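Local coordinates for alpha-L-arabinofuranosidase B (Aspergillus kawachii, PDB 6SXT), which hydrolyses terminal non-reducing alpha-L-arabinofuranosyl residues from arabinoxylan, arabinan and arabinogalactan, contributing to the breakdown of plant hemicellulose, at residues T378-S383 with K414-D419; V319-S324 with N382-S387; E143-Y148 with H178-Y183; K238-G243 with S297-D302. All blocks are in the same frame, centred on the assembly; numbering follows the deposited sequence.

Interaction 1: residues T378-S383 with K414-D419; sequences TGLANS and KQFHED. With NAG (2-acetamido-2-deoxy-beta-D-glucopyranose), chain B.
In the arabinose-binding domain, a beta-trefoil, Leu380 and Ala381 of an inter-strand loop lie against the short helix 414-419 and show how a loop can rest on a helix through apolar contact. Leu380 carries most of it. Its side chain crosses that of His417 at about a right angle, with Leu380 CB 3.8 Å from His417 CB. Leu380 CG stands anti to its carbonyl carbon (chi1 -69°), and beyond it the CD1 methyl reaches the edge of the Phe416 ring, 4.1 Å from CE1 and near the ring plane. One residue on, Ala381 CB lies 3.6 Å from His417 O and 4.0 Å from Glu418 CG, pressing on the helix backbone and the base of the glutamate, whose OE1 is taken by Gln287.

The helix has its own fixings. Lys414 N, in its first turn, donates a 2.8 Å hydrogen bond to O7 of the neighbouring N-acetylglucosamine. Gln415 NE2 bonds to Asp419 OD1 at 2.9 Å, arriving 43° out of the carboxylate plane, while Arg399 forms a salt bridge with OD2; this substrate-binding aspartate is thus held by two residues, one on each oxygen. The helix leads into strand 422-426, Phe416 also rests on strand 396-401, and the loop joins strand 374-378 to strand 386-390.

Interaction 2: residues V319-S324 with N382-S387; sequences VGSLVS and NSQCFS
Gln384 CG stands anti to its own carbonyl carbon (chi1 -61°) and CD continues the extended chain (chi2 -166°), carrying the amide across to the backbone of Gly320 and Leu322. There NE2 donates to Gly320 O at 2.9 Å, and OE1 accepts from Leu322 N at 2.9 Å in a nearly straight bond (N-H...O 170°). Leu322 crosses the glutamine at about a right angle: its CD1 is 3.8 Å from Gln384 NE2 and 3.6 Å from Asn382 ND2, while its CB touches Cys385 SG, the sulfur of the disulfide to Cys423, at 3.8 Å. Beyond it Val323 CG2 lies 3.3 Å from Gln384 O. The glutamine is presented by a type I turn from Asn382 to Cys385, reinforced by an Asx turn in which Asn382 OD1 accepts from Gln384 N. With one end of the amide donating and the other accepting, its rotation is fixed, and the side chain serves as a peptide-like partner for the loop that follows strand 317-319.

Interaction 3: residues E143-Y148 with H178-Y183; sequences EAEGMY and HMEAIY. With LXE ([(1~{S},2~{S},3~{S},4~{S})-2-(hydroxymethyl)-3,4-bis(oxidanyl)cyclopentyl]azanium), chain G.
Glu180 OE1 is met by two groups, Glu145 OE2 at 2.5 Å and a water at 2.7 Å that also bonds to Glu143 O. Two carboxylate oxygens this close in a buried setting suggest that one of the acids holds a proton, which would ease the repulsion. The side chains run past each other in opposite directions with their carboxylate planes 37° apart. The other oxygen of each acid has a partner too: Asn166 donates to Glu145 OE1, and Arg259 forms a salt bridge with Glu180 OE2.

Beside this acidic pair the contact turns apolar. Met147 is bent at chi3 (76°), which sets CE 3.4 Å from Glu180 O, while its CG packs 3.8 Å from Ile182 CD1. Ile182 CD1 also lies 3.8 Å from Tyr148 C. Met179, whose CB points away from the contact, instead brings SD 3.1 Å from O2' of the bound cyclopentyl inhibitor.

The axes of the two short strand segments approach to 7.9 Å, their directions 20° apart, and they face each other from different sheets: strand 145-152 lies between strands 227-235 and 288-296, whereas strand 180-185 lies between strands 163-164 and 199-203, giving the layered packing of the concanavalin-like catalytic domain.

Interaction 4: residues K238-G243 with S297-D302; sequences KWAIRG and SGYPSD
Lys238 leaves its strand at CB and runs as an extended chain over one face of the Tyr299 ring. CG comes first, 3.9 Å from Tyr299 CE1, and CD follows at 4.0 Å from CZ. CE then sits over the ring centre, 3.6 Å from the centroid, a CH-pi contact, before NZ completes a cation-pi interaction 4.4 Å from that centroid. The phenol end reaches Ala240, with OH 4.1 Å from CB.

Farther along the strand, Arg242 lays its guanidinium against the Asp302 carboxylate, the planes stacked 14° apart. NH1 donates to Asp302 O at 3.3 Å, on a lone pair of that carbonyl, whereas the charge pairing of NH1 with OD1 is long, 3.9 Å, and has no N-H aimed at it. Stronger partners lie nearby: Glu305 for Arg242 and Lys233 for Asp302.

Trp239 and Ile241 meet strand 199-203, whereas Lys238 and Ala240 meet the loop leading to helix 302-315 and Arg242 its start, with Ser301 at the N-cap position: a sheet covered on both faces in this concanavalin-like domain.

How the interactions relate
Followed from the N terminus, interaction 3 is the first to close, spanning 29 intervening residues, and interaction 4 then closes a longer excursion of 53; neither nests in the other. They lie side by side in the catalytic domain, centres about 9 Å apart, and Ala144 O and Gly298 N are 3.0 Å apart. Interaction 3 joins two sheets; interaction 4 sets the loop before helix 302-315 and its first residue against the larger sheet. Interaction 2 opens where the chain enters the arabinose-binding region. Interaction 1 begins just before it closes, the two overlapping at Asn382 and Ser383, and carries the connection onward to helix 414-419. The two pairs of contacts lie over 30 Å apart, centre to centre.

Interaction 1: residues T378-S383 with K414-D419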
loop_
_atom_site.group_PDB
_atom_site.type_symbol
_atom_site.label_atom_id
_atom_site.label_comp_id
_atom_site.label_asym_id
_atom_site.label_seq_id
_atom_site.Cartn_x
_atom_site.Cartn_y
_atom_site.Cartn_z
ATOM N N THR A 378 20.283 -5.538 -8.417
ATOM C CA THR A 378 18.825 -5.573 -8.660
ATOM C C THR A 378 18.116 -5.716 -7.321
ATOM O O THR A 378 18.437 -6.582 -6.472
ATOM C CB THR A 378 18.457 -6.687 -9.636
ATOM O OG1 THR A 378 19.260 -6.458 -10.780
ATOM C CG2 THR A 378 16.978 -6.651 -9.980
ATOM N N GLY A 379 17.052 -4.907 -7.141
ATOM C CA GLY A 379 16.308 -4.922 -5.884
ATOM C C GLY A 379 15.829 -6.303 -5.530
ATOM O O GLY A 379 15.203 -7.020 -6.370
ATOM N N LEU A 380 16.041 -6.667 -4.292
ATOM C CA LEU A 380 15.737 -8.033 -3.839
ATOM C C LEU A 380 14.227 -8.274 -3.866
ATOM O O LEU A 380 13.855 -9.455 -4.018
ATOM C CB LEU A 380 16.333 -8.254 -2.460
ATOM C CG LEU A 380 17.874 -8.308 -2.431
ATOM C CD1 LEU A 380 18.346 -8.344 -1.036
ATOM C CD2 LEU A 380 18.368 -9.548 -3.177
ATOM N N ALA A 381 13.408 -7.261 -3.577
ATOM C CA ALA A 381 11.929 -7.454 -3.594
ATOM C C ALA A 381 11.243 -6.809 -4.791
ATOM O O ALA A 381 10.024 -7.029 -4.956
ATOM C CB ALA A 381 11.334 -6.919 -2.329
ATOM N N ASN A 382 11.958 -6.049 -5.585
ATOM C CA ASN A 382 11.358 -5.356 -6.739
ATOM C C ASN A 382 12.447 -5.101 -7.758
ATOM O O ASN A 382 13.396 -4.394 -7.415
ATOM C CB ASN A 382 10.629 -4.075 -6.336
ATOM C CG ASN A 382 9.918 -3.525 -7.553
ATOM O OD1 ASN A 382 10.548 -3.049 -8.493
ATOM N ND2 ASN A 382 8.586 -3.613 -7.555
ATOM N N SER A 383 12.299 -5.666 -8.947
ATOM C CA SER A 383 13.394 -5.627 -9.940
ATOM C C SER A 383 13.581 -4.251 -10.585
ATOM O O SER A 383 14.572 -4.079 -11.274
ATOM C CB SER A 383 13.173 -6.698 -10.991
ATOM O OG SER A 383 12.038 -6.338 -11.720
ATOM N N LYS A 414 11.447 -13.345 2.186
ATOM C CA LYS A 414 10.605 -12.210 1.705
ATOM C C LYS A 414 10.810 -11.001 2.615
ATOM O O LYS A 414 10.993 -9.868 2.109
ATOM C CB LYS A 414 9.145 -12.667 1.651
ATOM C CG LYS A 414 8.181 -11.526 1.335
ATOM C CD LYS A 414 6.755 -12.021 1.306
ATOM C CE LYS A 414 5.780 -10.834 1.208
ATOM N NZ LYS A 414 4.528 -11.398 0.740
ATOM N N GLN A 415 10.745 -11.118 3.921
ATOM C CA GLN A 415 10.863 -9.964 4.807
ATOM C C GLN A 415 12.211 -9.224 4.632
ATOM O O GLN A 415 12.248 -7.987 4.500
ATOM C CB GLN A 415 10.690 -10.356 6.266
ATOM C CG GLN A 415 10.429 -9.167 7.156
ATOM C CD GLN A 415 9.209 -8.389 6.706
ATOM O OE1 GLN A 415 8.097 -8.912 6.650
ATOM N NE2 GLN A 415 9.395 -7.135 6.320
ATOM N N PHE A 416 13.328 -9.941 4.633
ATOM C CA PHE A 416 14.631 -9.300 4.391
ATOM C C PHE A 416 14.635 -8.588 3.043
ATOM O O PHE A 416 15.053 -7.432 2.946
ATOM C CB PHE A 416 15.754 -10.352 4.416
ATOM C CG PHE A 416 17.105 -9.715 4.283
ATOM C CD1 PHE A 416 17.599 -9.315 3.069
ATOM C CD2 PHE A 416 17.803 -9.414 5.447
ATOM C CE1 PHE A 416 18.828 -8.675 2.996
ATOM C CE2 PHE A 416 19.014 -8.750 5.380
ATOM C CZ PHE A 416 19.503 -8.406 4.152
ATOM N N HIS A 417 14.195 -9.261 1.998
ATOM C CA HIS A 417 14.169 -8.706 0.629
ATOM C C HIS A 417 13.441 -7.359 0.652
ATOM O O HIS A 417 13.948 -6.372 0.074
ATOM C CB HIS A 417 13.503 -9.645 -0.363
ATOM C CG HIS A 417 14.264 -10.912 -0.625
ATOM N ND1 HIS A 417 13.688 -11.943 -1.333
ATOM C CD2 HIS A 417 15.511 -11.314 -0.274
ATOM C CE1 HIS A 417 14.571 -12.936 -1.467
ATOM N NE2 HIS A 417 15.678 -12.603 -0.827
ATOM N N GLU A 418 12.272 -7.360 1.273
ATOM C CA GLU A 418 11.436 -6.122 1.312
ATOM C C GLU A 418 12.130 -5.023 2.105
ATOM O O GLU A 418 12.129 -3.843 1.657
ATOM C CB GLU A 418 10.055 -6.422 1.899
ATOM C CG GLU A 418 9.239 -7.348 1.000
ATOM C CD GLU A 418 7.772 -7.552 1.348
ATOM O OE1 GLU A 418 7.388 -7.326 2.480
ATOM O OE2 GLU A 418 7.063 -8.026 0.457
ATOM N N ASP A 419 12.766 -5.385 3.238
ATOM C CA ASP A 419 13.430 -4.421 4.141
ATOM C C ASP A 419 14.717 -3.891 3.489
ATOM O O ASP A 419 15.265 -2.895 3.977
ATOM C CB ASP A 419 13.863 -5.138 5.436
ATOM C CG ASP A 419 12.784 -5.622 6.399
ATOM O OD1 ASP A 419 11.582 -5.219 6.223
ATOM O OD2 ASP A 419 13.175 -6.358 7.412
HETATM C C1 NAG B . 8.228 -17.667 5.500
HETATM C C2 NAG B . 9.687 -17.564 5.017
HETATM C C3 NAG B . 10.588 -18.526 5.831
HETATM C C4 NAG B . 10.469 -18.165 7.296
HETATM C C5 NAG B . 8.990 -18.152 7.731
HETATM C C6 NAG B . 8.848 -17.607 9.145
HETATM C C7 NAG B . 10.085 -16.820 2.745
HETATM C C8 NAG B . 10.155 -17.242 1.342
HETATM N N2 NAG B . 9.781 -17.773 3.622
HETATM O O3 NAG B . 11.954 -18.345 5.438
HETATM O O4 NAG B . 11.306 -19.072 8.063
HETATM O O5 NAG B . 8.151 -17.321 6.867
HETATM O O6 NAG B . 7.488 -17.157 9.363
HETATM O O7 NAG B . 10.208 -15.667 3.173
#

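Interaction 2: residues V319-S324 with N382-S387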
loop_
_atom_site.group_PDB
_atom_site.type_symbol
_atom_site.label_atom_id
_atom_site.label_comp_id
_atom_site.label_asym_id
_atom_site.label_seq_id
_atom_site.Cartn_x
_atom_site.Cartn_y
_atom_site.Cartn_z
ATOM N N VAL A 319 1.955 -1.790 -14.502
ATOM C CA VAL A 319 2.936 -1.305 -13.509
ATOM C C VAL A 319 3.581 -0.017 -14.021
ATOM O O VAL A 319 3.933 0.054 -15.210
ATOM C CB VAL A 319 3.949 -2.420 -13.209
ATOM C CG1 VAL A 319 5.170 -1.890 -12.528
ATOM C CG2 VAL A 319 3.291 -3.501 -12.366
ATOM N N GLY A 320 3.695 0.976 -13.150
ATOM C CA GLY A 320 4.339 2.244 -13.438
ATOM C C GLY A 320 5.792 2.271 -12.968
ATOM O O GLY A 320 6.236 1.338 -12.285
ATOM N N SER A 321 6.524 3.304 -13.329
ATOM C CA SER A 321 7.938 3.429 -12.877
ATOM C C SER A 321 7.990 3.858 -11.413
ATOM O O SER A 321 7.414 4.891 -11.037
ATOM C CB SER A 321 8.672 4.405 -13.747
ATOM O OG SER A 321 9.993 4.567 -13.235
ATOM N N LEU A 322 8.772 3.138 -10.619
ATOM C CA LEU A 322 9.073 3.498 -9.226
ATOM C C LEU A 322 10.332 4.380 -9.106
ATOM O O LEU A 322 10.618 4.799 -7.984
ATOM C CB LEU A 322 9.341 2.191 -8.461
ATOM C CG LEU A 322 8.068 1.467 -8.027
ATOM C CD1 LEU A 322 8.323 0.015 -7.774
ATOM C CD2 LEU A 322 7.417 2.122 -6.810
ATOM N N VAL A 323 11.035 4.652 -10.188
ATOM C CA VAL A 323 12.395 5.234 -10.113
ATOM C C VAL A 323 12.430 6.555 -10.857
ATOM O O VAL A 323 11.769 6.706 -11.907
ATOM C CB VAL A 323 13.410 4.232 -10.677
ATOM C CG1 VAL A 323 14.811 4.813 -10.688
ATOM C CG2 VAL A 323 13.361 2.973 -9.870
ATOM N N SER A 324 13.135 7.505 -10.297
ATOM C CA SER A 324 13.487 8.752 -10.995
ATOM C C SER A 324 14.892 9.180 -10.596
ATOM O O SER A 324 15.449 8.623 -9.621
ATOM C CB SER A 324 12.478 9.849 -10.707
ATOM O OG SER A 324 12.536 10.300 -9.381
ATOM N N ASN A 382 11.958 -6.049 -5.585
ATOM C CA ASN A 382 11.358 -5.356 -6.739
ATOM C C ASN A 382 12.447 -5.101 -7.758
ATOM O O ASN A 382 13.396 -4.394 -7.415
ATOM C CB ASN A 382 10.629 -4.075 -6.336
ATOM C CG ASN A 382 9.918 -3.525 -7.553
ATOM O OD1 ASN A 382 10.548 -3.049 -8.493
ATOM N ND2 ASN A 382 8.586 -3.613 -7.555
ATOM N N SER A 383 12.299 -5.666 -8.947
ATOM C CA SER A 383 13.394 -5.627 -9.940
ATOM C C SER A 383 13.581 -4.251 -10.585
ATOM O O SER A 383 14.572 -4.079 -11.274
ATOM C CB SER A 383 13.173 -6.698 -10.991
ATOM O OG SER A 383 12.038 -6.338 -11.720
ATOM N N GLN A 384 12.685 -3.257 -10.393
ATOM C CA GLN A 384 12.910 -1.873 -10.861
ATOM C C GLN A 384 13.814 -1.111 -9.894
ATOM O O GLN A 384 14.433 -0.165 -10.269
ATOM C CB GLN A 384 11.633 -0.995 -10.839
ATOM C CG GLN A 384 10.493 -1.425 -11.678
ATOM C CD GLN A 384 9.540 -0.235 -11.746
ATOM O OE1 GLN A 384 9.960 0.900 -11.964
ATOM N NE2 GLN A 384 8.301 -0.584 -11.483
ATOM N N CYS A 385 13.831 -1.538 -8.643
ATOM C CA CYS A 385 14.509 -0.853 -7.550
ATOM C C CYS A 385 15.845 -1.571 -7.313
ATOM O O CYS A 385 16.311 -2.328 -8.210
ATOM C CB CYS A 385 13.620 -0.779 -6.342
ATOM S SG CYS A 385 12.106 0.176 -6.777
ATOM N N PHE A 386 16.512 -1.209 -6.227
ATOM C CA PHE A 386 17.915 -1.639 -5.990
ATOM C C PHE A 386 18.071 -2.071 -4.539
ATOM O O PHE A 386 17.328 -1.693 -3.590
ATOM C CB PHE A 386 18.908 -0.554 -6.398
ATOM C CG PHE A 386 18.847 -0.220 -7.859
ATOM C CD1 PHE A 386 19.487 -1.013 -8.788
ATOM C CD2 PHE A 386 18.031 0.802 -8.320
ATOM C CE1 PHE A 386 19.404 -0.740 -10.140
ATOM C CE2 PHE A 386 17.945 1.074 -9.667
ATOM C CZ PHE A 386 18.611 0.298 -10.586
ATOM N N SER A 387 19.167 -2.855 -4.352
ATOM C CA SER A 387 19.660 -3.211 -3.016
ATOM C C SER A 387 21.171 -2.902 -2.983
ATOM O O SER A 387 21.791 -2.918 -4.063
ATOM C CB SER A 387 19.353 -4.648 -2.695
ATOM O OG SER A 387 17.927 -4.915 -2.693
#

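Interaction 3: residues E143-Y148 with H178-Y183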
loop_
_atom_site.group_PDB
_atom_site.type_symbol
_atom_site.label_atom_id
_atom_site.label_comp_id
_atom_site.label_asym_id
_atom_site.label_seq_id
_atom_site.Cartn_x
_atom_site.Cartn_y
_atom_site.Cartn_z
ATOM N N GLU A 143 -28.533 -7.227 5.763
ATOM C CA GLU A 143 -28.846 -6.634 4.446
ATOM C C GLU A 143 -27.775 -7.036 3.416
ATOM O O GLU A 143 -26.587 -7.137 3.782
ATOM C CB GLU A 143 -28.915 -5.117 4.487
ATOM C CG GLU A 143 -30.117 -4.600 5.285
ATOM C CD GLU A 143 -30.018 -3.133 5.617
ATOM O OE1 GLU A 143 -28.977 -2.471 5.335
ATOM O OE2 GLU A 143 -31.023 -2.624 6.154
ATOM N N ALA A 144 -28.221 -7.133 2.173
ATOM C CA ALA A 144 -27.351 -7.527 1.066
ATOM C C ALA A 144 -26.413 -6.376 0.701
ATOM O O ALA A 144 -26.803 -5.218 0.644
ATOM C CB ALA A 144 -28.147 -7.961 -0.102
ATOM N N GLU A 145 -25.229 -6.793 0.276
ATOM C CA GLU A 145 -24.246 -5.852 -0.309
ATOM C C GLU A 145 -23.315 -6.598 -1.258
ATOM O O GLU A 145 -23.113 -7.791 -1.146
ATOM C CB GLU A 145 -23.403 -5.173 0.780
ATOM C CG GLU A 145 -22.526 -6.099 1.583
ATOM C CD GLU A 145 -21.686 -5.464 2.661
ATOM O OE1 GLU A 145 -21.700 -4.207 2.750
ATOM O OE2 GLU A 145 -21.075 -6.189 3.460
ATOM N N GLY A 146 -22.684 -5.826 -2.117
ATOM C CA GLY A 146 -21.498 -6.289 -2.851
ATOM C C GLY A 146 -20.372 -5.291 -2.688
ATOM O O GLY A 146 -20.580 -4.193 -2.183
ATOM N N MET A 147 -19.197 -5.713 -3.095
ATOM C CA MET A 147 -18.000 -4.882 -3.050
ATOM C C MET A 147 -17.027 -5.447 -4.069
ATOM O O MET A 147 -17.113 -6.633 -4.477
ATOM C CB MET A 147 -17.401 -4.809 -1.663
ATOM C CG MET A 147 -16.949 -6.130 -1.107
ATOM S SD MET A 147 -16.842 -6.120 0.716
ATOM C CE MET A 147 -18.557 -6.237 1.187
ATOM N N TYR A 148 -16.098 -4.608 -4.506
ATOM C CA TYR A 148 -14.909 -5.119 -5.212
ATOM C C TYR A 148 -13.733 -4.204 -4.882
ATOM O O TYR A 148 -13.951 -3.060 -4.445
ATOM C CB TYR A 148 -15.080 -5.246 -6.741
ATOM C CG TYR A 148 -14.873 -3.972 -7.535
ATOM C CD1 TYR A 148 -15.902 -3.093 -7.768
ATOM C CD2 TYR A 148 -13.613 -3.626 -8.013
ATOM C CE1 TYR A 148 -15.706 -1.904 -8.448
ATOM C CE2 TYR A 148 -13.404 -2.449 -8.692
ATOM C CZ TYR A 148 -14.453 -1.588 -8.926
ATOM O OH TYR A 148 -14.261 -0.391 -9.585
ATOM N N HIS A 178 -19.995 -9.289 12.579
ATOM C CA HIS A 178 -19.970 -7.815 12.673
ATOM C C HIS A 178 -18.973 -7.222 11.664
ATOM O O HIS A 178 -18.600 -6.052 11.784
ATOM C CB HIS A 178 -19.662 -7.354 14.103
ATOM C CG HIS A 178 -20.829 -7.641 15.016
ATOM N ND1 HIS A 178 -21.647 -6.629 15.498
ATOM C CD2 HIS A 178 -21.326 -8.804 15.517
ATOM C CE1 HIS A 178 -22.611 -7.156 16.260
ATOM N NE2 HIS A 178 -22.411 -8.471 16.337
ATOM N N MET A 179 -18.620 -8.011 10.667
ATOM C CA MET A 179 -17.758 -7.545 9.553
ATOM C C MET A 179 -18.162 -8.310 8.305
ATOM O O MET A 179 -18.620 -9.466 8.361
ATOM C CB MET A 179 -16.282 -7.847 9.818
ATOM C CG MET A 179 -15.636 -6.798 10.671
ATOM S SD MET A 179 -13.934 -7.191 11.054
ATOM C CE MET A 179 -13.264 -6.874 9.417
ATOM N N GLU A 180 -17.953 -7.682 7.161
ATOM C CA GLU A 180 -17.933 -8.399 5.873
ATOM C C GLU A 180 -17.035 -7.595 4.925
ATOM O O GLU A 180 -17.492 -6.534 4.396
ATOM C CB GLU A 180 -19.329 -8.480 5.321
ATOM C CG GLU A 180 -19.431 -9.324 4.053
ATOM C CD GLU A 180 -20.867 -9.539 3.638
ATOM O OE1 GLU A 180 -21.545 -8.586 3.232
ATOM O OE2 GLU A 180 -21.317 -10.731 3.759
ATOM N N ALA A 181 -15.809 -8.053 4.793
ATOM C CA ALA A 181 -14.795 -7.308 4.033
ATOM C C ALA A 181 -13.909 -8.269 3.253
ATOM O O ALA A 181 -13.648 -9.409 3.642
ATOM C CB ALA A 181 -13.999 -6.463 4.990
ATOM N N ILE A 182 -13.476 -7.786 2.092
ATOM C CA ILE A 182 -12.378 -8.403 1.320
ATOM C C ILE A 182 -11.125 -8.460 2.165
ATOM O O ILE A 182 -10.737 -7.433 2.725
ATOM C CB ILE A 182 -12.139 -7.632 0.021
ATOM C CG1 ILE A 182 -13.360 -7.640 -0.878
ATOM C CG2 ILE A 182 -10.895 -8.173 -0.674
ATOM C CD1 ILE A 182 -13.292 -6.565 -1.969
ATOM N N TYR A 183 -10.461 -9.593 2.148
ATOM C CA TYR A 183 -9.114 -9.755 2.692
ATOM C C TYR A 183 -8.191 -10.262 1.571
ATOM O O TYR A 183 -8.598 -11.134 0.795
ATOM C CB TYR A 183 -9.116 -10.786 3.841
ATOM C CG TYR A 183 -7.726 -11.205 4.233
ATOM C CD1 TYR A 183 -7.005 -10.497 5.187
ATOM C CD2 TYR A 183 -7.093 -12.297 3.661
ATOM C CE1 TYR A 183 -5.699 -10.808 5.502
ATOM C CE2 TYR A 183 -5.789 -12.625 3.972
ATOM C CZ TYR A 183 -5.080 -11.897 4.901
ATOM O OH TYR A 183 -3.761 -12.172 5.177
HETATM C "C1'" LXE G . -11.541 -9.178 14.431
HETATM C "C2'" LXE G . -10.996 -8.135 13.453
HETATM O "O2'" LXE G . -11.849 -7.057 13.324
HETATM C "C3'" LXE G . -10.881 -8.945 12.235
HETATM O "O3'" LXE G . -10.141 -8.164 11.206
HETATM C "C4'" LXE G . -10.042 -10.102 12.734
HETATM C "C5'" LXE G . -10.200 -11.355 11.892
HETATM O "O5'" LXE G . -11.535 -11.771 11.703
HETATM C "C6'" LXE G . -10.549 -10.293 14.219
HETATM N "N1'" LXE G . -9.338 -10.151 15.078
HETATM O O HOH W 1 -24.092 -9.176 3.776
#

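Interaction 4: residues K238-G243 with S297-D302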
loop_
_atom_site.group_PDB
_atom_site.type_symbol
_atom_site.label_atom_id
_atom_site.label_comp_id
_atom_site.label_asym_id
_atom_site.label_seq_id
_atom_site.Cartn_x
_atom_site.Cartn_y
_atom_site.Cartn_z
ATOM N N LYS A 238 -26.259 -16.157 2.196
ATOM C CA LYS A 238 -25.517 -16.447 0.944
ATOM C C LYS A 238 -24.336 -15.471 0.874
ATOM O O LYS A 238 -24.471 -14.311 1.330
ATOM C CB LYS A 238 -26.332 -16.344 -0.352
ATOM C CG LYS A 238 -27.058 -15.043 -0.635
ATOM C CD LYS A 238 -27.984 -15.119 -1.869
ATOM C CE LYS A 238 -28.564 -13.768 -2.251
ATOM N NZ LYS A 238 -29.572 -13.887 -3.337
ATOM N N TRP A 239 -23.226 -15.909 0.289
ATOM C CA TRP A 239 -22.097 -14.976 0.032
ATOM C C TRP A 239 -21.215 -15.598 -1.031
ATOM O O TRP A 239 -21.368 -16.802 -1.368
ATOM C CB TRP A 239 -21.313 -14.687 1.303
ATOM C CG TRP A 239 -20.657 -15.879 1.891
ATOM C CD1 TRP A 239 -21.311 -16.932 2.496
ATOM C CD2 TRP A 239 -19.268 -16.189 1.934
ATOM N NE1 TRP A 239 -20.405 -17.814 2.961
ATOM C CE2 TRP A 239 -19.122 -17.423 2.584
ATOM C CE3 TRP A 239 -18.101 -15.550 1.475
ATOM C CZ2 TRP A 239 -17.889 -18.031 2.771
ATOM C CZ3 TRP A 239 -16.899 -16.151 1.660
ATOM C CH2 TRP A 239 -16.770 -17.382 2.287
ATOM N N ALA A 240 -20.294 -14.809 -1.564
ATOM C CA ALA A 240 -19.445 -15.311 -2.657
ATOM C C ALA A 240 -18.103 -14.590 -2.697
ATOM O O ALA A 240 -17.999 -13.418 -2.267
ATOM C CB ALA A 240 -20.127 -15.124 -3.968
ATOM N N ILE A 241 -17.108 -15.298 -3.200
ATOM C CA ILE A 241 -15.768 -14.773 -3.535
ATOM C C ILE A 241 -15.598 -15.010 -5.015
ATOM O O ILE A 241 -15.659 -16.159 -5.436
ATOM C CB ILE A 241 -14.635 -15.483 -2.795
ATOM C CG1 ILE A 241 -14.776 -15.342 -1.273
ATOM C CG2 ILE A 241 -13.282 -15.037 -3.315
ATOM C CD1 ILE A 241 -13.847 -16.228 -0.510
ATOM N N ARG A 242 -15.238 -13.955 -5.734
ATOM C CA ARG A 242 -14.865 -14.081 -7.153
ATOM C C ARG A 242 -13.548 -13.333 -7.370
ATOM O O ARG A 242 -13.318 -12.325 -6.680
ATOM C CB ARG A 242 -15.976 -13.508 -8.024
ATOM C CG ARG A 242 -17.315 -14.165 -7.791
ATOM C CD ARG A 242 -18.407 -13.668 -8.711
ATOM N NE ARG A 242 -18.248 -14.182 -10.072
ATOM C CZ ARG A 242 -18.678 -13.578 -11.171
ATOM N NH1 ARG A 242 -19.265 -12.400 -11.145
ATOM N NH2 ARG A 242 -18.482 -14.186 -12.327
ATOM N N GLY A 243 -12.734 -13.802 -8.283
ATOM C CA GLY A 243 -11.422 -13.214 -8.521
ATOM C C GLY A 243 -11.129 -13.217 -10.004
ATOM O O GLY A 243 -11.543 -14.105 -10.738
ATOM N N SER A 297 -25.271 -1.341 -2.326
ATOM C CA SER A 297 -26.516 -1.793 -1.657
ATOM C C SER A 297 -27.143 -2.866 -2.536
ATOM O O SER A 297 -27.268 -2.624 -3.700
ATOM C CB SER A 297 -27.436 -0.608 -1.448
ATOM O OG SER A 297 -28.736 -1.034 -1.090
ATOM N N GLY A 298 -27.546 -3.983 -1.990
ATOM C CA GLY A 298 -28.085 -5.081 -2.779
ATOM C C GLY A 298 -26.993 -6.072 -3.140
ATOM O O GLY A 298 -25.790 -5.748 -3.127
ATOM N N TYR A 299 -27.411 -7.218 -3.625
ATOM C CA TYR A 299 -26.541 -8.351 -3.930
ATOM C C TYR A 299 -26.312 -8.403 -5.426
ATOM O O TYR A 299 -27.210 -8.719 -6.185
ATOM C CB TYR A 299 -27.213 -9.661 -3.498
ATOM C CG TYR A 299 -26.330 -10.864 -3.512
ATOM C CD1 TYR A 299 -25.567 -11.229 -2.424
ATOM C CD2 TYR A 299 -26.361 -11.747 -4.581
ATOM C CE1 TYR A 299 -24.802 -12.377 -2.403
ATOM C CE2 TYR A 299 -25.605 -12.910 -4.572
ATOM C CZ TYR A 299 -24.833 -13.242 -3.478
ATOM O OH TYR A 299 -24.088 -14.365 -3.394
ATOM N N PRO A 300 -25.125 -7.986 -5.945
ATOM C CA PRO A 300 -24.984 -7.860 -7.394
ATOM C C PRO A 300 -25.058 -9.213 -8.093
ATOM O O PRO A 300 -24.585 -10.215 -7.551
ATOM C CB PRO A 300 -23.560 -7.320 -7.578
ATOM C CG PRO A 300 -23.277 -6.633 -6.275
ATOM C CD PRO A 300 -23.939 -7.509 -5.227
ATOM N N SER A 301 -25.663 -9.185 -9.271
ATOM C CA SER A 301 -25.669 -10.380 -10.147
ATOM C C SER A 301 -24.247 -10.668 -10.624
ATOM O O SER A 301 -23.397 -9.781 -10.727
ATOM C CB SER A 301 -26.588 -10.220 -11.298
ATOM O OG SER A 301 -26.140 -9.213 -12.216
ATOM N N ASP A 302 -24.001 -11.930 -10.985
ATOM C CA ASP A 302 -22.745 -12.291 -11.641
ATOM C C ASP A 302 -22.578 -11.437 -12.906
ATOM O O ASP A 302 -21.421 -11.035 -13.187
ATOM C CB ASP A 302 -22.597 -13.775 -12.000
ATOM C CG ASP A 302 -22.365 -14.712 -10.831
ATOM O OD1 ASP A 302 -22.417 -14.230 -9.648
ATOM O OD2 ASP A 302 -22.076 -15.888 -11.082
#